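Local atomic coordinates of tyrosine--tRNA ligase (PDB entry 2CYC), a protein that binds L-tyrosine and probably activates it with ATP to form Tyr-AMP, then transfers it to the acceptor end of tRNA(Tyr). Residues His36-Glu41 against Leu52-Lys57; Lys104-Met109 against Val116-Ala121; Asn8-Lys13 against Ala64-Arg69. All coordinates share one frame; numbering follows the deposited sequence.

Contact 1. Residues His36-Glu41 against Leu52-Lys57; sequences HYIGFE and LMAGAK. With TYR (tyrosine), chain C.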
loop_
_atom_site.group_PDB
_atom_site.type_symbol
_atom_site.label_atom_id
_atom_site.label_comp_id
_atom_site.label_asym_id
_atom_site.label_seq_id
_atom_site.Cartn_x
_atom_site.Cartn_y
_atom_site.Cartn_z
ATOM N N HIS A 36 15.950 4.144 -19.373
ATOM C CA HIS A 36 14.575 4.021 -19.796
ATOM C C HIS A 36 13.998 2.731 -19.239
ATOM O O HIS A 36 14.717 1.879 -18.710
ATOM C CB HIS A 36 14.496 3.994 -21.339
ATOM C CG HIS A 36 13.394 3.130 -21.884
ATOM N ND1 HIS A 36 13.405 1.755 -21.775
ATOM C CD2 HIS A 36 12.257 3.445 -22.552
ATOM C CE1 HIS A 36 12.325 1.259 -22.357
ATOM N NE2 HIS A 36 11.612 2.262 -22.837
ATOM N N TYR A 37 12.683 2.626 -19.361
ATOM C CA TYR A 37 11.947 1.442 -19.004
ATOM C C TYR A 37 10.518 1.615 -19.486
ATOM O O TYR A 37 10.046 2.734 -19.715
ATOM C CB TYR A 37 11.971 1.190 -17.486
ATOM C CG TYR A 37 10.669 1.460 -16.742
ATOM C CD1 TYR A 37 10.068 0.462 -15.960
ATOM C CD2 TYR A 37 10.081 2.732 -16.753
ATOM C CE1 TYR A 37 8.922 0.732 -15.197
ATOM C CE2 TYR A 37 8.933 3.012 -16.000
ATOM C CZ TYR A 37 8.367 2.015 -15.219
ATOM O OH TYR A 37 7.293 2.320 -14.422
ATOM N N ILE A 38 9.856 0.487 -19.674
ATOM C CA ILE A 38 8.448 0.455 -20.023
ATOM C C ILE A 38 7.982 -0.868 -19.427
ATOM O O ILE A 38 8.577 -1.929 -19.668
ATOM C CB ILE A 38 8.164 0.562 -21.571
ATOM C CG1 ILE A 38 6.655 0.401 -21.804
ATOM C CG2 ILE A 38 8.964 -0.469 -22.374
ATOM C CD1 ILE A 38 6.179 0.831 -23.200
ATOM N N GLY A 39 6.956 -0.784 -18.592
ATOM C CA GLY A 39 6.440 -1.969 -17.938
ATOM C C GLY A 39 5.216 -2.531 -18.627
ATOM O O GLY A 39 4.456 -1.810 -19.274
ATOM N N PHE A 40 5.023 -3.837 -18.491
ATOM C CA PHE A 40 3.876 -4.475 -19.109
ATOM C C PHE A 40 3.263 -5.474 -18.157
ATOM O O PHE A 40 3.966 -6.191 -17.441
ATOM C CB PHE A 40 4.267 -5.263 -20.360
ATOM C CG PHE A 40 4.984 -4.467 -21.393
ATOM C CD1 PHE A 40 6.373 -4.359 -21.367
ATOM C CD2 PHE A 40 4.278 -3.848 -22.418
ATOM C CE1 PHE A 40 7.045 -3.651 -22.350
ATOM C CE2 PHE A 40 4.946 -3.137 -23.408
ATOM C CZ PHE A 40 6.331 -3.041 -23.371
ATOM N N GLU A 41 1.946 -5.528 -18.160
ATOM C CA GLU A 41 1.270 -6.527 -17.365
ATOM C C GLU A 41 1.438 -7.808 -18.190
ATOM O O GLU A 41 1.672 -7.746 -19.399
ATOM C CB GLU A 41 -0.207 -6.186 -17.223
ATOM C CG GLU A 41 -0.501 -5.164 -16.119
ATOM C CD GLU A 41 -1.963 -5.189 -15.689
ATOM O OE1 GLU A 41 -2.694 -6.096 -16.138
ATOM O OE2 GLU A 41 -2.380 -4.311 -14.905
ATOM N N LEU A 52 4.902 -3.696 -31.486
ATOM C CA LEU A 52 5.413 -2.754 -32.481
ATOM C C LEU A 52 5.633 -1.315 -32.027
ATOM O O LEU A 52 6.687 -0.745 -32.286
ATOM C CB LEU A 52 4.522 -2.769 -33.733
ATOM C CG LEU A 52 4.274 -4.170 -34.302
ATOM C CD1 LEU A 52 3.784 -4.036 -35.735
ATOM C CD2 LEU A 52 5.561 -5.008 -34.256
ATOM N N MET A 53 4.656 -0.722 -31.356
ATOM C CA MET A 53 4.815 0.657 -30.921
ATOM C C MET A 53 5.886 0.776 -29.837
ATOM O O MET A 53 6.742 1.654 -29.901
ATOM C CB MET A 53 3.471 1.207 -30.441
ATOM C CG MET A 53 2.386 1.147 -31.524
ATOM S SD MET A 53 2.732 2.217 -32.968
ATOM C CE MET A 53 3.526 1.070 -34.081
ATOM N N ALA A 54 5.850 -0.103 -28.843
ATOM C CA ALA A 54 6.869 -0.065 -27.792
ATOM C C ALA A 54 8.228 -0.408 -28.414
ATOM O O ALA A 54 9.240 0.207 -28.106
ATOM C CB ALA A 54 6.534 -1.069 -26.692
ATOM N N GLY A 55 8.227 -1.398 -29.300
ATOM C CA GLY A 55 9.449 -1.821 -29.955
ATOM C C GLY A 55 10.063 -0.708 -30.764
ATOM O O GLY A 55 11.280 -0.512 -30.729
ATOM N N ALA A 56 9.226 0.023 -31.500
ATOM C CA ALA A 56 9.712 1.142 -32.300
ATOM C C ALA A 56 10.389 2.189 -31.404
ATOM O O ALA A 56 11.478 2.661 -31.714
ATOM C CB ALA A 56 8.567 1.772 -33.062
ATOM N N LYS A 57 9.761 2.545 -30.283
ATOM C CA LYS A 57 10.371 3.547 -29.407
ATOM C C LYS A 57 11.657 3.032 -28.759
ATOM O O LYS A 57 12.632 3.776 -28.622
ATOM C CB LYS A 57 9.391 4.012 -28.318
ATOM C CG LYS A 57 8.220 4.847 -28.832
ATOM C CD LYS A 57 8.648 5.842 -29.931
ATOM C CE LYS A 57 9.710 6.834 -29.447
ATOM N NZ LYS A 57 10.260 7.637 -30.578
HETATM N N TYR C . 0.182 -0.356 -15.784
HETATM C CA TYR C . 0.880 -0.908 -16.985
HETATM C C TYR C . -0.130 -1.512 -17.959
HETATM O O TYR C . -1.317 -1.630 -17.583
HETATM C CB TYR C . 1.898 -1.977 -16.558
HETATM C CG TYR C . 3.030 -1.432 -15.708
HETATM C CD1 TYR C . 3.895 -0.457 -16.204
HETATM C CD2 TYR C . 3.236 -1.892 -14.405
HETATM C CE1 TYR C . 4.941 0.054 -15.416
HETATM C CE2 TYR C . 4.277 -1.400 -13.618
HETATM C CZ TYR C . 5.122 -0.426 -14.123
HETATM O OH TYR C . 6.144 0.066 -13.330
HETATM O OXT TYR C . 0.277 -1.865 -19.083
#
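Ile38 and Phe40 converge on Ala54, joining strand 36-40 to helix 48-63 within a beta-alpha-beta unit completed by strand 69-72, part of the Rossmann-like core of a class I tRNA synthetase. The methyl of Ala54 is the meeting point: Ile38 CD1 lies 4.0 Å from Ala54 CB. Phe40 brings the edge of its ring, with CZ 3.9 Å from Ala54 CB and the methyl lying in the ring plane. Alanine suits this place because a short side chain lets the helix come near enough for two large strand residues to share one methyl. Ile38 gets there by stretching out, CG1 anti to the backbone N (chi1 175°) and CD1 extended beyond it.

Tyr37 and Gly39 of the strand, and Glu41 just along the chain, line the tyrosine pocket. Tyr37 OH forms a hydrogen bond of 2.8 Å with the OH of the ligand, which sits at the edge of the Tyr37 ring and near its plane. Asp175 also bonds to the ligand, while the side chains of Gln172 and Asp175 touch that of Tyr37. A phenylalanine in place of Tyr37 would probably leave the ligand phenol without this hydroxyl partner and make its recognition less secure. Gly39 is suited to its place because any CB there would run into the ligand's CE1. Glu41 hydrogen-bonds through OE2 to Tyr168 OH, which itself bonds the ligand, and to Asn80. The ligand ring passes close along the strand backbone, its CD1 lying 3.4 Å from Gly39 O.

Contact 2. Residues Lys104-Met109 against Val116-Ala121; sequences KSIEVM and VEFVLA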
loop_
_atom_site.group_PDB
_atom_site.type_symbol
_atom_site.label_atom_id
_atom_site.label_comp_id
_atom_site.label_asym_id
_atom_site.label_seq_id
_atom_site.Cartn_x
_atom_site.Cartn_y
_atom_site.Cartn_z
ATOM N N LYS A 104 11.571 -10.193 -30.091
ATOM C CA LYS A 104 11.371 -10.266 -31.533
ATOM C C LYS A 104 10.638 -9.042 -32.085
ATOM O O LYS A 104 10.857 -8.650 -33.228
ATOM C CB LYS A 104 10.622 -11.546 -31.901
ATOM C CG LYS A 104 11.333 -12.825 -31.443
ATOM C CD LYS A 104 12.769 -12.931 -31.964
ATOM C CE LYS A 104 13.522 -14.048 -31.236
ATOM N NZ LYS A 104 14.951 -14.199 -31.666
ATOM N N SER A 105 9.771 -8.436 -31.278
ATOM C CA SER A 105 9.052 -7.248 -31.727
ATOM C C SER A 105 10.039 -6.095 -31.853
ATOM O O SER A 105 10.007 -5.343 -32.819
ATOM C CB SER A 105 7.950 -6.876 -30.738
ATOM O OG SER A 105 6.908 -7.835 -30.763
ATOM N N ILE A 106 10.919 -5.966 -30.865
ATOM C CA ILE A 106 11.931 -4.914 -30.869
ATOM C C ILE A 106 12.815 -5.097 -32.105
ATOM O O ILE A 106 13.158 -4.144 -32.799
ATOM C CB ILE A 106 12.799 -4.996 -29.592
ATOM C CG1 ILE A 106 11.954 -4.608 -28.374
ATOM C CG2 ILE A 106 14.022 -4.099 -29.721
ATOM C CD1 ILE A 106 12.574 -4.981 -27.055
ATOM N N GLU A 107 13.155 -6.344 -32.384
ATOM C CA GLU A 107 13.995 -6.662 -33.516
ATOM C C GLU A 107 13.388 -6.268 -34.864
ATOM O O GLU A 107 14.063 -5.633 -35.669
ATOM C CB GLU A 107 14.315 -8.146 -33.487
ATOM C CG GLU A 107 15.197 -8.625 -34.600
ATOM C CD GLU A 107 15.488 -10.096 -34.450
ATOM O OE1 GLU A 107 16.273 -10.455 -33.546
ATOM O OE2 GLU A 107 14.912 -10.892 -35.222
ATOM N N VAL A 108 12.127 -6.619 -35.122
ATOM C CA VAL A 108 11.532 -6.240 -36.408
ATOM C C VAL A 108 11.340 -4.739 -36.543
ATOM O O VAL A 108 11.229 -4.230 -37.657
ATOM C CB VAL A 108 10.167 -6.913 -36.673
ATOM C CG1 VAL A 108 10.318 -8.429 -36.644
ATOM C CG2 VAL A 108 9.145 -6.433 -35.670
ATOM N N MET A 109 11.286 -4.026 -35.423
ATOM C CA MET A 109 11.131 -2.573 -35.489
ATOM C C MET A 109 12.507 -1.914 -35.561
ATOM O O MET A 109 12.637 -0.703 -35.399
ATOM C CB MET A 109 10.346 -2.046 -34.281
ATOM C CG MET A 109 8.912 -2.561 -34.229
ATOM S SD MET A 109 8.074 -2.427 -35.851
ATOM C CE MET A 109 7.730 -0.653 -35.905
ATOM N N VAL A 116 18.809 -4.715 -24.756
ATOM C CA VAL A 116 17.662 -4.319 -23.954
ATOM C C VAL A 116 17.689 -5.111 -22.643
ATOM O O VAL A 116 17.841 -6.328 -22.652
ATOM C CB VAL A 116 16.325 -4.611 -24.693
ATOM C CG1 VAL A 116 15.152 -4.322 -23.775
ATOM C CG2 VAL A 116 16.220 -3.762 -25.962
ATOM N N GLU A 117 17.577 -4.414 -21.520
ATOM C CA GLU A 117 17.548 -5.071 -20.218
ATOM C C GLU A 117 16.135 -5.616 -20.001
ATOM O O GLU A 117 15.149 -4.962 -20.365
ATOM C CB GLU A 117 17.884 -4.065 -19.101
ATOM C CG GLU A 117 19.313 -3.533 -19.174
ATOM C CD GLU A 117 19.544 -2.308 -18.305
ATOM O OE1 GLU A 117 20.723 -1.992 -18.039
ATOM O OE2 GLU A 117 18.557 -1.652 -17.899
ATOM N N PHE A 118 16.045 -6.822 -19.445
ATOM C CA PHE A 118 14.764 -7.433 -19.137
ATOM C C PHE A 118 14.750 -7.700 -17.630
ATOM O O PHE A 118 15.600 -8.416 -17.106
ATOM C CB PHE A 118 14.557 -8.726 -19.938
ATOM C CG PHE A 118 14.146 -8.485 -21.364
ATOM C CD1 PHE A 118 15.099 -8.207 -22.344
ATOM C CD2 PHE A 118 12.796 -8.476 -21.717
ATOM C CE1 PHE A 118 14.712 -7.918 -23.651
ATOM C CE2 PHE A 118 12.394 -8.191 -23.022
ATOM C CZ PHE A 118 13.350 -7.910 -23.991
ATOM N N VAL A 119 13.784 -7.102 -16.943
ATOM C CA VAL A 119 13.664 -7.223 -15.490
ATOM C C VAL A 119 12.291 -7.729 -15.052
ATOM O O VAL A 119 11.263 -7.160 -15.419
ATOM C CB VAL A 119 13.922 -5.837 -14.824
ATOM C CG1 VAL A 119 13.553 -5.865 -13.356
ATOM C CG2 VAL A 119 15.393 -5.444 -14.985
ATOM N N LEU A 120 12.274 -8.812 -14.280
ATOM C CA LEU A 120 11.026 -9.346 -13.747
ATOM C C LEU A 120 10.764 -8.463 -12.521
ATOM O O LEU A 120 11.626 -8.365 -11.649
ATOM C CB LEU A 120 11.217 -10.807 -13.325
ATOM C CG LEU A 120 9.957 -11.576 -12.904
ATOM C CD1 LEU A 120 8.934 -11.541 -14.037
ATOM C CD2 LEU A 120 10.317 -13.018 -12.548
ATOM N N ALA A 121 9.598 -7.821 -12.443
ATOM C CA ALA A 121 9.306 -6.916 -11.316
ATOM C C ALA A 121 9.670 -7.468 -9.945
ATOM O O ALA A 121 10.254 -6.759 -9.123
ATOM C CB ALA A 121 7.820 -6.498 -11.320
#
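Ile106, on the last turn of helix 87-108, meets Val116 and Phe118 where the chain enters strand 117-120. The helix lies in the connection, which also includes helix 74-79, between the parallel neighbouring strands 69-72 and 117-120, and the contact sits near the turn that takes the chain from helix back into sheet.

The direct contacts are all apolar. Ile106 and Val116 reach toward each other tip to tip, with Ile106 CD1 4.0 Å from Val116 CG2. Ile106 holds CG1 anti to its carbonyl carbon (chi1 -69°) and runs on extended to CD1, which carries the terminal methyl away from the helix and out to the strand. That same methyl lies 4.3 Å from Phe118 CZ, approaching the ring obliquely. A long, branched residue suits the helix position, since it must span a 9.0 Å gap between the CA atoms of Ile106 and Val116. Val116 and Phe118, two apart in an extended chain, both point toward the helix. Ile58 of helix 48-63 touches both Ile106 and Val116, which ties the contact to the neighbouring helix.

Polar interactions lie around this apolar patch. Within the helix end, Val108 N bonds to Lys104 O at 3.1 Å, and Met109, though its N still bonds Ser105 O at 3.2 Å, is the first residue to leave helical geometry. Lys99 makes a cation-pi interaction with Phe118, and Glu117, whose side chain points off the other side of the strand, forms a salt bridge with Arg69.

With no hydrogen bond between the two segments, the helix end and the strand are matched here by shape and hydrophobicity, while direction and strand register are left to backbone bonding with strand 69-72.

Contact 3. Residues Asn8-Lys13 against Ala64-Arg69; sequences NLVLKK and AGIKTR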
loop_
_atom_site.group_PDB
_atom_site.type_symbol
_atom_site.label_atom_id
_atom_site.label_comp_id
_atom_site.label_asym_id
_atom_site.label_seq_id
_atom_site.Cartn_x
_atom_site.Cartn_y
_atom_site.Cartn_z
ATOM N N ASN A 8 14.939 14.513 -31.472
ATOM C CA ASN A 8 14.039 14.044 -32.525
ATOM C C ASN A 8 13.787 12.540 -32.460
ATOM O O ASN A 8 12.696 12.080 -32.777
ATOM C CB ASN A 8 14.580 14.396 -33.915
ATOM C CG ASN A 8 14.441 15.868 -34.240
ATOM O OD1 ASN A 8 13.626 16.573 -33.645
ATOM N ND2 ASN A 8 15.227 16.335 -35.201
ATOM N N LEU A 9 14.799 11.770 -32.077
ATOM C CA LEU A 9 14.636 10.321 -31.962
ATOM C C LEU A 9 13.591 10.035 -30.871
ATOM O O LEU A 9 12.756 9.138 -31.011
ATOM C CB LEU A 9 15.968 9.657 -31.583
ATOM C CG LEU A 9 16.847 8.840 -32.554
ATOM C CD1 LEU A 9 16.164 8.607 -33.881
ATOM C CD2 LEU A 9 18.178 9.556 -32.743
ATOM N N VAL A 10 13.636 10.798 -29.780
ATOM C CA VAL A 10 12.677 10.588 -28.694
ATOM C C VAL A 10 11.284 11.034 -29.141
ATOM O O VAL A 10 10.280 10.379 -28.855
ATOM C CB VAL A 10 13.086 11.384 -27.429
ATOM C CG1 VAL A 10 11.982 11.304 -26.361
ATOM C CG2 VAL A 10 14.386 10.837 -26.879
ATOM N N LEU A 11 11.249 12.143 -29.872
ATOM C CA LEU A 11 10.010 12.736 -30.358
ATOM C C LEU A 11 9.322 12.060 -31.546
ATOM O O LEU A 11 8.109 12.165 -31.688
ATOM C CB LEU A 11 10.263 14.208 -30.700
ATOM C CG LEU A 11 10.225 15.228 -29.557
ATOM C CD1 LEU A 11 8.788 15.477 -29.167
ATOM C CD2 LEU A 11 11.024 14.728 -28.355
ATOM N N LYS A 12 10.068 11.353 -32.385
ATOM C CA LYS A 12 9.457 10.735 -33.557
ATOM C C LYS A 12 8.347 9.730 -33.261
ATOM O O LYS A 12 8.377 9.022 -32.242
ATOM C CB LYS A 12 10.522 10.075 -34.433
ATOM C CG LYS A 12 11.350 9.035 -33.721
ATOM C CD LYS A 12 12.408 8.418 -34.643
ATOM C CE LYS A 12 11.785 7.557 -35.736
ATOM N NZ LYS A 12 12.775 6.616 -36.322
ATOM N N LYS A 13 7.363 9.678 -34.163
ATOM C CA LYS A 13 6.233 8.765 -34.018
ATOM C C LYS A 13 6.768 7.367 -33.826
ATOM O O LYS A 13 7.807 7.021 -34.372
ATOM C CB LYS A 13 5.333 8.811 -35.257
ATOM C CG LYS A 13 4.517 10.082 -35.349
ATOM C CD LYS A 13 3.518 10.037 -36.496
ATOM C CE LYS A 13 2.363 11.004 -36.236
ATOM N NZ LYS A 13 2.830 12.364 -35.843
ATOM N N ALA A 64 19.493 6.946 -29.636
ATOM C CA ALA A 64 19.749 8.233 -29.014
ATOM C C ALA A 64 20.739 8.066 -27.861
ATOM O O ALA A 64 21.095 9.033 -27.205
ATOM C CB ALA A 64 18.442 8.828 -28.490
ATOM N N GLY A 65 21.173 6.836 -27.610
ATOM C CA GLY A 65 22.113 6.610 -26.523
ATOM C C GLY A 65 21.442 6.482 -25.162
ATOM O O GLY A 65 22.017 6.859 -24.142
ATOM N N ILE A 66 20.219 5.956 -25.149
ATOM C CA ILE A 66 19.465 5.747 -23.912
ATOM C C ILE A 66 19.469 4.250 -23.588
ATOM O O ILE A 66 19.237 3.425 -24.474
ATOM C CB ILE A 66 17.997 6.216 -24.084
ATOM C CG1 ILE A 66 17.961 7.734 -24.323
ATOM C CG2 ILE A 66 17.169 5.818 -22.853
ATOM C CD1 ILE A 66 16.628 8.248 -24.819
ATOM N N LYS A 67 19.745 3.896 -22.331
ATOM C CA LYS A 67 19.753 2.486 -21.921
ATOM C C LYS A 67 18.300 2.043 -21.737
ATOM O O LYS A 67 17.589 2.557 -20.872
ATOM C CB LYS A 67 20.518 2.313 -20.603
ATOM C CG LYS A 67 20.754 0.855 -20.202
ATOM C CD LYS A 67 21.702 0.140 -21.175
ATOM C CE LYS A 67 22.005 -1.290 -20.721
ATOM N NZ LYS A 67 22.655 -2.111 -21.794
ATOM N N THR A 68 17.881 1.080 -22.542
ATOM C CA THR A 68 16.513 0.595 -22.541
ATOM C C THR A 68 16.241 -0.660 -21.723
ATOM O O THR A 68 17.087 -1.560 -21.620
ATOM C CB THR A 68 16.043 0.375 -23.995
ATOM O OG1 THR A 68 16.855 -0.629 -24.630
ATOM C CG2 THR A 68 16.168 1.687 -24.776
ATOM N N ARG A 69 15.036 -0.724 -21.160
ATOM C CA ARG A 69 14.645 -1.861 -20.325
ATOM C C ARG A 69 13.167 -2.208 -20.426
ATOM O O ARG A 69 12.316 -1.316 -20.446
ATOM C CB ARG A 69 14.975 -1.558 -18.854
ATOM C CG ARG A 69 14.442 -2.587 -17.844
ATOM C CD ARG A 69 14.784 -2.172 -16.423
ATOM N NE ARG A 69 16.219 -1.938 -16.266
ATOM C CZ ARG A 69 16.807 -1.585 -15.123
ATOM N NH1 ARG A 69 18.119 -1.393 -15.086
ATOM N NH2 ARG A 69 16.093 -1.427 -14.016
#
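Leu9 lays the base of its side chain against the methyl of Ala64, CB to CB at 4.0 Å, where helix 3-11 near the N-terminus meets the turn that follows helix 48-63. The two backbones come close at this point, with Leu9 CA and Ala64 CA 6.3 Å apart, and a residue as small as alanine suits so narrow a gap.

The second touch comes from Val10 and Ile66, whose side chains cross at about a right angle. Val10 CG2 lies 4.0 Å from Ile66 CD1. Ile66 sets CG1 anti to its carbonyl carbon (chi1 -65°) and continues extended, so that its terminal methyl reaches the flank of the helix. Branched aliphatic residues fit here, as both are buried and Val10 also packs on Phe61 and Leu24.

Between Ala64 and Ile66 stands Gly65, which closes helix 48-63 with a Schellman motif. Its positive phi of 83° would jam a side chain against the preceding carbonyl, so glycine is called for, and the turn it makes leaves Ala64 and Ile66 both directed at helix 3-11.

Polar links use backbone oxygens: Arg6 NH1 of helix 3-11 hydrogen-bonds to Ala64 O, and Lys57 NZ, also salt-bridged to Asp60, takes those of Leu9 and Val10 in the last turn and of Lys12 just beyond it, where its positive charge would probably be favoured by the helix dipole. The direct join is thus two aliphatic touches without a hydrogen bond, and the directional links come from Arg6 and Lys57 to backbone carbonyls.

The three contacts meet around helix 48-63 and the central mixed sheet. Contact 1 lies deepest and alone holds residues of the tyrosine pocket; its centre is about 8 Å from that of contact 2 and about 11 Å from that of contact 3. Contact 2 packs on the same helix: Met109 CB lies 3.6 Å from Ala56 N. Contact 3 closes a loop inside which contact 1 is nested, and His36 N probably hydrogen-bonds to Lys67 O at 2.7 Å. Contacts 2 and 3 join through Glu117 N and Thr68 O, 2.9 Å apart. The side chains of Val116 and Ile66 each lie about 9 Å from that of Tyr37.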